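PDB 6KBY: beta-lactamase from Klebsiella pneumoniae, which probably hydrolyses the ring of beta-lactam antibiotics as a class C enzyme, and is held here with AMP covalently attached to it. Local coordinates for residues A[66-71]-A[229-234]; A[204-209]-A[345-350]; A[263-268]-A[311-316]. All coordinates share one frame; numbering follows the deposited sequence.

Contact 1: residues A[66-71]-A[229-234]. With AMP (adenosine monophosphate), chain B.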
loop_
_atom_site.group_PDB
_atom_site.type_symbol
_atom_site.label_atom_id
_atom_site.label_comp_id
_atom_site.label_asym_id
_atom_site.label_seq_id
_atom_site.Cartn_x
_atom_site.Cartn_y
_atom_site.Cartn_z
ATOM N N LEU A 66 14.372 7.153 -4.358
ATOM C CA LEU A 66 13.052 7.232 -3.757
ATOM C C LEU A 66 12.008 7.311 -4.860
ATOM O O LEU A 66 12.124 8.129 -5.784
ATOM C CB LEU A 66 12.946 8.477 -2.874
ATOM C CG LEU A 66 13.904 8.514 -1.685
ATOM C CD1 LEU A 66 14.033 9.928 -1.146
ATOM C CD2 LEU A 66 13.433 7.573 -0.593
ATOM N N PHE A 67 10.987 6.462 -4.753
ATOM C CA PHE A 67 9.845 6.477 -5.650
ATOM C C PHE A 67 8.597 6.832 -4.853
ATOM O O PHE A 67 8.464 6.457 -3.683
ATOM C CB PHE A 67 9.602 5.090 -6.273
ATOM C CG PHE A 67 10.689 4.613 -7.209
ATOM C CD1 PHE A 67 11.863 4.051 -6.720
ATOM C CD2 PHE A 67 10.501 4.662 -8.581
ATOM C CE1 PHE A 67 12.843 3.585 -7.590
ATOM C CE2 PHE A 67 11.476 4.202 -9.454
ATOM C CZ PHE A 67 12.647 3.659 -8.957
ATOM N N GLU A 68 7.671 7.539 -5.494
ATOM C CA GLU A 68 6.324 7.645 -4.955
ATOM C C GLU A 68 5.641 6.295 -5.079
ATOM O O GLU A 68 5.744 5.625 -6.112
ATOM C CB GLU A 68 5.523 8.682 -5.739
ATOM C CG GLU A 68 6.108 10.074 -5.620
ATOM C CD GLU A 68 5.482 11.105 -6.544
ATOM O OE1 GLU A 68 4.485 10.804 -7.233
ATOM O OE2 GLU A 68 6.006 12.236 -6.579
ATOM N N VAL A 69 4.929 5.896 -4.030
ATOM C CA VAL A 69 4.220 4.628 -4.055
ATOM C C VAL A 69 2.712 4.777 -3.966
ATOM O O VAL A 69 2.003 3.762 -3.942
ATOM C CB VAL A 69 4.763 3.633 -3.013
ATOM C CG1 VAL A 69 6.231 3.353 -3.304
ATOM C CG2 VAL A 69 4.582 4.167 -1.601
ATOM N N GLY A 70 2.190 6.003 -3.968
ATOM C CA GLY A 70 0.752 6.186 -4.010
ATOM C C GLY A 70 0.043 5.353 -2.961
ATOM O O GLY A 70 0.396 5.426 -1.786
ATOM N N SER A 71 -0.897 4.489 -3.362
ATOM C CA SER A 71 -1.728 3.765 -2.396
ATOM C C SER A 71 -1.023 2.677 -1.603
ATOM O O SER A 71 -1.652 2.131 -0.687
ATOM C CB SER A 71 -2.950 3.166 -3.068
ATOM O OG SER A 71 -3.763 4.210 -3.548
ATOM N N GLY A 229 0.797 9.409 0.402
ATOM C CA GLY A 229 1.931 10.299 0.592
ATOM C C GLY A 229 3.332 9.712 0.644
ATOM O O GLY A 229 4.287 10.494 0.626
ATOM N N ILE A 230 3.512 8.395 0.705
ATOM C CA ILE A 230 4.831 7.828 0.995
ATOM C C ILE A 230 5.747 7.900 -0.224
ATOM O O ILE A 230 5.350 7.545 -1.345
ATOM C CB ILE A 230 4.702 6.383 1.505
ATOM C CG1 ILE A 230 3.997 6.343 2.867
ATOM C CG2 ILE A 230 6.064 5.702 1.561
ATOM C CD1 ILE A 230 4.858 6.772 4.046
ATOM N N LYS A 231 6.995 8.319 0.011
ATOM C CA LYS A 231 8.110 8.150 -0.913
ATOM C C LYS A 231 9.132 7.263 -0.215
ATOM O O LYS A 231 9.432 7.481 0.963
ATOM C CB LYS A 231 8.758 9.501 -1.249
ATOM C CG LYS A 231 7.851 10.499 -1.965
ATOM C CD LYS A 231 7.064 11.344 -0.949
ATOM C CE LYS A 231 5.906 12.082 -1.554
ATOM N NZ LYS A 231 5.305 12.803 -0.424
ATOM N N THR A 232 9.662 6.266 -0.924
ATOM C CA THR A 232 10.474 5.251 -0.261
ATOM C C THR A 232 11.342 4.532 -1.290
ATOM O O THR A 232 11.176 4.696 -2.500
ATOM C CB THR A 232 9.571 4.285 0.515
ATOM O OG1 THR A 232 10.365 3.347 1.240
ATOM C CG2 THR A 232 8.650 3.543 -0.427
ATOM N N THR A 233 12.280 3.739 -0.784
ATOM C CA THR A 233 13.143 2.917 -1.621
ATOM C C THR A 233 12.609 1.491 -1.678
ATOM O O THR A 233 11.867 1.041 -0.799
ATOM C CB THR A 233 14.575 2.872 -1.077
ATOM O OG1 THR A 233 14.565 2.183 0.177
ATOM C CG2 THR A 233 15.152 4.275 -0.903
ATOM N N SER A 234 13.023 0.767 -2.717
ATOM C CA SER A 234 12.653 -0.641 -2.792
ATOM C C SER A 234 13.236 -1.433 -1.628
ATOM O O SER A 234 12.607 -2.379 -1.145
ATOM C CB SER A 234 13.101 -1.233 -4.124
ATOM O OG SER A 234 14.511 -1.207 -4.228
HETATM P P AMP B . -3.892 4.380 -5.090
HETATM O O1P AMP B . -2.519 4.481 -5.680
HETATM O O2P AMP B . -4.804 3.285 -5.575
HETATM O "O5'" AMP B . -4.628 5.785 -5.185
HETATM C "C5'" AMP B . -3.958 6.973 -4.793
HETATM C "C4'" AMP B . -3.610 7.837 -5.977
HETATM O "O4'" AMP B . -4.823 8.391 -6.557
HETATM C "C3'" AMP B . -2.752 9.055 -5.664
HETATM O "O3'" AMP B . -1.371 8.755 -5.587
HETATM C "C2'" AMP B . -3.118 10.025 -6.777
HETATM O "O2'" AMP B . -2.458 9.676 -7.987
HETATM C "C1'" AMP B . -4.608 9.735 -6.938
HETATM N N9 AMP B . -5.428 10.594 -6.063
HETATM C C8 AMP B . -6.143 10.178 -4.993
HETATM N N7 AMP B . -6.790 11.217 -4.403
HETATM C C5 AMP B . -6.482 12.326 -5.106
HETATM C C6 AMP B . -6.828 13.762 -5.024
HETATM N N6 AMP B . -7.643 14.225 -4.048
HETATM N N1 AMP B . -6.295 14.593 -5.951
HETATM C C2 AMP B . -5.479 14.141 -6.924
HETATM N N3 AMP B . -5.125 12.848 -7.058
HETATM C C4 AMP B . -5.587 11.910 -6.196
HETATM O O HOH W 1 3.403 8.569 -3.069
#

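Contact 2: residues A[204-209]-A[345-350]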
loop_
_atom_site.group_PDB
_atom_site.type_symbol
_atom_site.label_atom_id
_atom_site.label_comp_id
_atom_site.label_asym_id
_atom_site.label_seq_id
_atom_site.Cartn_x
_atom_site.Cartn_y
_atom_site.Cartn_z
ATOM N N ASN A 204 17.925 12.094 -4.546
ATOM C CA ASN A 204 17.552 10.701 -4.741
ATOM C C ASN A 204 16.089 10.526 -5.107
ATOM O O ASN A 204 15.662 9.396 -5.366
ATOM C CB ASN A 204 17.838 9.902 -3.470
ATOM C CG ASN A 204 19.311 9.759 -3.201
ATOM O OD1 ASN A 204 20.108 9.598 -4.126
ATOM N ND2 ASN A 204 19.691 9.821 -1.930
ATOM N N TYR A 205 15.313 11.600 -5.124
ATOM C CA TYR A 205 13.879 11.509 -5.359
ATOM C C TYR A 205 13.644 11.492 -6.865
ATOM O O TYR A 205 13.790 12.518 -7.543
ATOM C CB TYR A 205 13.203 12.690 -4.668
ATOM C CG TYR A 205 11.687 12.761 -4.686
ATOM C CD1 TYR A 205 10.894 11.738 -5.210
ATOM C CD2 TYR A 205 11.050 13.887 -4.181
ATOM C CE1 TYR A 205 9.506 11.855 -5.225
ATOM C CE2 TYR A 205 9.683 14.005 -4.189
ATOM C CZ TYR A 205 8.912 12.995 -4.708
ATOM O OH TYR A 205 7.547 13.150 -4.699
ATOM N N ALA A 206 13.309 10.316 -7.391
ATOM C CA ALA A 206 13.048 10.176 -8.815
ATOM C C ALA A 206 11.927 11.109 -9.240
ATOM O O ALA A 206 11.035 11.439 -8.455
ATOM C CB ALA A 206 12.623 8.740 -9.121
ATOM N N TRP A 207 11.975 11.533 -10.500
ATOM C CA TRP A 207 10.845 12.209 -11.109
ATOM C C TRP A 207 9.912 11.167 -11.708
ATOM O O TRP A 207 10.362 10.133 -12.210
ATOM C CB TRP A 207 11.322 13.201 -12.174
ATOM C CG TRP A 207 11.889 14.426 -11.539
ATOM C CD1 TRP A 207 13.197 14.671 -11.243
ATOM C CD2 TRP A 207 11.149 15.552 -11.059
ATOM N NE1 TRP A 207 13.320 15.898 -10.626
ATOM C CE2 TRP A 207 12.075 16.456 -10.503
ATOM C CE3 TRP A 207 9.792 15.882 -11.049
ATOM C CZ2 TRP A 207 11.684 17.677 -9.948
ATOM C CZ3 TRP A 207 9.408 17.098 -10.503
ATOM C CH2 TRP A 207 10.349 17.975 -9.956
ATOM N N GLY A 208 8.614 11.423 -11.604
ATOM C CA GLY A 208 7.646 10.612 -12.300
ATOM C C GLY A 208 7.362 11.182 -13.665
ATOM O O GLY A 208 7.544 12.370 -13.901
ATOM N N TYR A 209 6.918 10.335 -14.584
ATOM C CA TYR A 209 6.645 10.767 -15.951
ATOM C C TYR A 209 5.196 10.447 -16.286
ATOM O O TYR A 209 4.801 9.275 -16.298
ATOM C CB TYR A 209 7.665 10.171 -16.929
ATOM C CG TYR A 209 9.015 10.786 -16.637
ATOM C CD1 TYR A 209 9.854 10.248 -15.670
ATOM C CD2 TYR A 209 9.404 11.970 -17.256
ATOM C CE1 TYR A 209 11.054 10.847 -15.353
ATOM C CE2 TYR A 209 10.605 12.574 -16.952
ATOM C CZ TYR A 209 11.428 12.010 -16.000
ATOM O OH TYR A 209 12.623 12.607 -15.681
ATOM N N LEU A 345 8.817 -1.050 -8.231
ATOM C CA LEU A 345 8.641 0.395 -8.268
ATOM C C LEU A 345 9.029 0.925 -9.639
ATOM O O LEU A 345 10.058 0.530 -10.197
ATOM C CB LEU A 345 9.506 1.079 -7.213
ATOM C CG LEU A 345 9.357 0.543 -5.790
ATOM C CD1 LEU A 345 10.212 1.347 -4.833
ATOM C CD2 LEU A 345 7.902 0.547 -5.354
ATOM N N ALA A 346 8.217 1.836 -10.168
ATOM C CA ALA A 346 8.458 2.452 -11.465
ATOM C C ALA A 346 8.110 3.930 -11.391
ATOM O O ALA A 346 7.179 4.327 -10.680
ATOM C CB ALA A 346 7.587 1.824 -12.556
ATOM N N ASN A 347 8.837 4.739 -12.165
ATOM C CA ASN A 347 8.525 6.161 -12.312
ATOM C C ASN A 347 7.727 6.462 -13.581
ATOM O O ASN A 347 7.897 7.505 -14.235
ATOM C CB ASN A 347 9.759 7.048 -12.162
ATOM C CG ASN A 347 10.797 6.809 -13.231
ATOM O OD1 ASN A 347 10.688 5.866 -14.016
ATOM N ND2 ASN A 347 11.833 7.651 -13.250
ATOM N N LYS A 348 6.830 5.544 -13.923
ATOM C CA LYS A 348 5.715 5.808 -14.815
ATOM C C LYS A 348 4.562 4.943 -14.333
ATOM O O LYS A 348 4.778 3.820 -13.867
ATOM C CB LYS A 348 6.051 5.504 -16.279
ATOM C CG LYS A 348 4.879 5.718 -17.232
ATOM C CD LYS A 348 5.302 5.631 -18.683
ATOM C CE LYS A 348 5.947 6.922 -19.140
ATOM N NZ LYS A 348 4.944 8.023 -19.254
ATOM N N ASN A 349 3.353 5.486 -14.400
ATOM C CA ASN A 349 2.141 4.761 -14.023
ATOM C C ASN A 349 1.728 3.901 -15.213
ATOM O O ASN A 349 1.090 4.387 -16.152
ATOM C CB ASN A 349 1.058 5.770 -13.656
ATOM C CG ASN A 349 -0.248 5.123 -13.226
ATOM O OD1 ASN A 349 -0.475 3.928 -13.417
ATOM N ND2 ASN A 349 -1.130 5.931 -12.652
ATOM N N TYR A 350 2.092 2.623 -15.182
ATOM C CA TYR A 350 1.716 1.663 -16.209
ATOM C C TYR A 350 0.694 0.688 -15.633
ATOM O O TYR A 350 0.526 0.581 -14.416
ATOM C CB TYR A 350 2.954 0.942 -16.764
ATOM C CG TYR A 350 3.617 0.026 -15.763
ATOM C CD1 TYR A 350 4.385 0.530 -14.717
ATOM C CD2 TYR A 350 3.464 -1.348 -15.858
ATOM C CE1 TYR A 350 4.975 -0.316 -13.794
ATOM C CE2 TYR A 350 4.052 -2.196 -14.939
ATOM C CZ TYR A 350 4.804 -1.675 -13.910
ATOM O OH TYR A 350 5.376 -2.531 -12.999
HETATM O O HOH W 2 2.707 8.015 -15.488
#

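Contact 3: residues A[263-268]-A[311-316]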
loop_
_atom_site.group_PDB
_atom_site.type_symbol
_atom_site.label_atom_id
_atom_site.label_comp_id
_atom_site.label_asym_id
_atom_site.label_seq_id
_atom_site.Cartn_x
_atom_site.Cartn_y
_atom_site.Cartn_z
ATOM N N THR A 263 -2.846 -6.467 10.623
ATOM C CA THR A 263 -3.423 -5.838 9.435
ATOM C C THR A 263 -3.856 -6.864 8.402
ATOM O O THR A 263 -4.621 -6.515 7.492
ATOM C CB THR A 263 -2.486 -4.836 8.745
ATOM O OG1 THR A 263 -1.336 -5.513 8.225
ATOM C CG2 THR A 263 -2.069 -3.697 9.665
ATOM N N HIS A 264 -3.353 -8.099 8.498
ATOM C CA HIS A 264 -3.709 -9.155 7.561
ATOM C C HIS A 264 -4.998 -9.874 7.940
ATOM O O HIS A 264 -5.362 -10.838 7.258
ATOM C CB HIS A 264 -2.613 -10.227 7.478
ATOM C CG HIS A 264 -1.212 -9.710 7.329
ATOM N ND1 HIS A 264 -0.127 -10.555 7.397
ATOM C CD2 HIS A 264 -0.708 -8.468 7.127
ATOM C CE1 HIS A 264 0.985 -9.858 7.251
ATOM N NE2 HIS A 264 0.662 -8.590 7.081
ATOM N N THR A 265 -5.677 -9.453 9.007
ATOM C CA THR A 265 -6.938 -10.068 9.395
ATOM C C THR A 265 -7.960 -9.829 8.293
ATOM O O THR A 265 -8.071 -8.716 7.774
ATOM C CB THR A 265 -7.425 -9.429 10.698
ATOM O OG1 THR A 265 -6.407 -9.576 11.695
ATOM C CG2 THR A 265 -8.693 -10.090 11.187
ATOM N N GLY A 266 -8.689 -10.880 7.916
ATOM C CA GLY A 266 -9.678 -10.788 6.854
ATOM C C GLY A 266 -11.048 -10.414 7.380
ATOM O O GLY A 266 -11.614 -11.114 8.227
ATOM N N TYR A 267 -11.598 -9.306 6.885
ATOM C CA TYR A 267 -12.826 -8.739 7.427
ATOM C C TYR A 267 -14.015 -8.798 6.484
ATOM O O TYR A 267 -15.155 -8.872 6.959
ATOM C CB TYR A 267 -12.597 -7.281 7.840
ATOM C CG TYR A 267 -11.641 -7.115 8.992
ATOM C CD1 TYR A 267 -11.982 -7.552 10.261
ATOM C CD2 TYR A 267 -10.396 -6.517 8.815
ATOM C CE1 TYR A 267 -11.122 -7.395 11.323
ATOM C CE2 TYR A 267 -9.524 -6.351 9.877
ATOM C CZ TYR A 267 -9.892 -6.796 11.129
ATOM O OH TYR A 267 -9.055 -6.641 12.214
ATOM N N PHE A 268 -13.793 -8.735 5.173
ATOM C CA PHE A 268 -14.878 -8.802 4.208
ATOM C C PHE A 268 -14.412 -9.593 3.001
ATOM O O PHE A 268 -13.234 -9.562 2.633
ATOM C CB PHE A 268 -15.315 -7.414 3.700
ATOM C CG PHE A 268 -16.020 -6.577 4.729
ATOM C CD1 PHE A 268 -15.296 -5.775 5.590
ATOM C CD2 PHE A 268 -17.408 -6.583 4.830
ATOM C CE1 PHE A 268 -15.938 -5.010 6.545
ATOM C CE2 PHE A 268 -18.054 -5.801 5.774
ATOM C CZ PHE A 268 -17.321 -5.025 6.632
ATOM N N LEU A 311 -11.308 -13.584 9.735
ATOM C CA LEU A 311 -10.330 -14.598 9.371
ATOM C C LEU A 311 -8.977 -14.205 9.947
ATOM O O LEU A 311 -8.465 -13.130 9.616
ATOM C CB LEU A 311 -10.233 -14.694 7.856
ATOM C CG LEU A 311 -9.210 -15.675 7.291
ATOM C CD1 LEU A 311 -9.590 -17.109 7.628
ATOM C CD2 LEU A 311 -9.095 -15.489 5.793
ATOM N N PRO A 312 -8.358 -15.027 10.789
ATOM C CA PRO A 312 -7.068 -14.640 11.347
ATOM C C PRO A 312 -6.048 -14.449 10.244
ATOM O O PRO A 312 -6.172 -15.029 9.151
ATOM C CB PRO A 312 -6.701 -15.830 12.246
ATOM C CG PRO A 312 -8.002 -16.470 12.580
ATOM C CD PRO A 312 -8.824 -16.316 11.329
ATOM N N PRO A 313 -5.021 -13.641 10.491
ATOM C CA PRO A 313 -3.888 -13.571 9.557
ATOM C C PRO A 313 -3.415 -14.964 9.164
ATOM O O PRO A 313 -3.229 -15.837 10.015
ATOM C CB PRO A 313 -2.831 -12.815 10.364
ATOM C CG PRO A 313 -3.646 -11.929 11.263
ATOM C CD PRO A 313 -4.839 -12.758 11.652
ATOM N N GLN A 314 -3.236 -15.171 7.863
ATOM C CA GLN A 314 -2.936 -16.485 7.312
ATOM C C GLN A 314 -1.541 -16.519 6.712
ATOM O O GLN A 314 -0.982 -15.494 6.306
ATOM C CB GLN A 314 -3.921 -16.852 6.199
ATOM C CG GLN A 314 -5.346 -17.047 6.655
ATOM C CD GLN A 314 -5.463 -18.169 7.658
ATOM O OE1 GLN A 314 -4.998 -19.291 7.420
ATOM N NE2 GLN A 314 -6.079 -17.874 8.797
ATOM N N GLU A 315 -1.004 -17.736 6.627
ATOM C CA GLU A 315 0.207 -17.994 5.860
ATOM C C GLU A 315 -0.094 -18.337 4.406
ATOM O O GLU A 315 0.600 -17.863 3.497
ATOM C CB GLU A 315 1.003 -19.137 6.493
ATOM C CG GLU A 315 1.335 -18.925 7.955
ATOM C CD GLU A 315 2.121 -17.656 8.214
ATOM O OE1 GLU A 315 3.236 -17.533 7.676
ATOM O OE2 GLU A 315 1.618 -16.776 8.954
ATOM N N ASN A 316 -1.121 -19.149 4.173
ATOM C CA ASN A 316 -1.389 -19.736 2.861
ATOM C C ASN A 316 -2.204 -18.810 1.964
ATOM O O ASN A 316 -3.226 -19.198 1.404
ATOM C CB ASN A 316 -2.076 -21.086 3.033
ATOM C CG ASN A 316 -1.172 -22.118 3.691
ATOM O OD1 ASN A 316 0.039 -22.121 3.469
ATOM N ND2 ASN A 316 -1.753 -22.996 4.506
HETATM O O HOH W 3 -6.574 -13.365 6.829
HETATM O O HOH W 4 -3.399 -13.108 5.988
HETATM O O HOH W 5 -0.297 -13.216 7.786
#

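Contact 1: residues A[66-71]-A[229-234]
F67 and T232 face each other as an antiparallel hydrogen-bonded pair. F67 N gives a nearly straight hydrogen bond to T232 O at 2.9 Å, and T232 N returns a somewhat more bent one to F67 O at 3.0 Å. They join strands 67-68 and 231-232 of a small antiparallel sheet beside the active site of this serine beta-lactamase. Nearer S71 in the chain, V69 N hydrogen-bonds to I230 O at 3.2 Å. A water gives a proton to the same I230 O and takes the N-H of G70, so this carbonyl has two donors. Two CA-H...O contacts, from L66 to T232 O and from K231 to F67 O, line the pairing.

E68 and K231 form the non-hydrogen-bonded pair. Their side chains run side by side, with CG of E68 4.1 Å from CG of K231, and their charged ends then part. K231 bends at chi2 (88°), and its NZ hydrogen-bonds to G229 O and L195 O. The E68 carboxylate is hydrogen-bonded to the hydroxyls of Y205 and T325 and to V218 N. Apolar groups fill in around the backbone. V69 sets CG1 against CG2 of T232 and CG2 against CG2 of I230, while L66 CD2 meets T233 CG2. G70, with positive phi, passes the chain to S71 at the start of helix 72-86. S71 N makes a bent hydrogen bond to AMP O1P at 2.8 Å. S71 OG is bonded covalently to AMP P at 1.6 Å.

Contact 2: residues A[204-209]-A[345-350]
Y209 N gives its proton to N347 O at 3.0 Å. The bond is bent, and the donor sits above the carbonyl plane. The same N347 O lies at the edge of the Y209 ring, near its plane. The N347 side chain lies alongside that of Y209, pointing the same way. Its ND2 makes a weak hydrogen bond to W207 O at 3.1 Å, with an angle of only 129° at the hydrogen. ND2 also hydrogen-bonds to L52 O, and OD1 takes the N-H of G34, so both ends of the amide have partners. The amide stands almost at right angles to the Y209 ring.

Here the loop that follows strand 340-346, in the large antiparallel sheet of the beta-lactamase fold, meets the short strand 208-209. Y209 O accepts twice. Water donates to it at 2.6 Å and takes the N-H of N349, bridging the two backbones. K348 NZ also hydrogen-bonds to Y209 O, at 3.2 Å, from well above the carbonyl plane. Bends at chi3 (-80°) and chi4 (-71°) curl the lysine back to this oxygen. The same NZ makes a salt bridge to D213. The Y209 hydroxyl is hydrogen-bonded to K55 N.

Contact 3: residues A[263-268]-A[311-316]
T265 and P313 lie side by side, their side chains pointing the same way. The threonine hydroxyl runs along the proline ring, with T265 OG1 3.5 Å from P313 CD and a little farther from CG. This is a van der Waals contact; the polar partner of OG1 is the carbonyl of A262. With OG1 anti to the carbonyl carbon (chi1 -57°), CG2 falls anti to the backbone N and comes against L311 O. The two pieces join where strand 266-270 runs antiparallel to the end of strand 302-311 in the large sheet of the beta-lactamase fold.

G266 and L311 make the hydrogen-bonded pair. G266 N hydrogen-bonds to L311 O at 2.8 Å, and L311 N to G266 O at 2.9 Å. Both donors lie in the plane of the carbonyl they meet. L311 CB packs over G266, near its O. G266 has no side chain, and its bare CA lies 4.1 Å from L311 CB, a position where a CB would be tight. L311 O also receives a CA-H...O contact from T265.

H264 also starts toward the proline: its CB meets P313 CB at 3.9 Å. The imidazole then turns away, and its NE2 hydrogen-bonds to N244 OD1. The ring also makes an edge-to-face contact with W279. Waters also link the two segments. One lies within hydrogen-bonding distance of H264 O and P312 O, though it has more acceptors near it than protons to give. Another takes the N-H of Q314 and makes a longer approach to H264 O, its protons again not settled. Within its own loop, Q314 folds back and hydrogen-bonds NE2 to P312 O. A third water lies in the plane of the H264 ring, 2.7 Å from H264 ND1, and donates to Q314 O at 2.8 Å.

In the fold
Contacts 1 and 2 are neighbours, their centres about 9 Å apart, and they touch directly. E68 OE2 of contact 1 probably hydrogen-bonds to Y205 OH of contact 2 at 2.6 Å, and L66 N to N204 O at 2.8 Å. F67 also packs on L345. Contact 1 carries S71, the residue bonded to AMP. At N349 contact 2 comes near the pocket: its side chain is about 6 Å from the bound AMP and about 3 Å from the side chain of S324. Contact 3 lies apart from the annotated sites. Its centre is about 25 Å from that of contact 1 and 31 Å from that of contact 2, although contacts 2 and 3 both reach the large sheet.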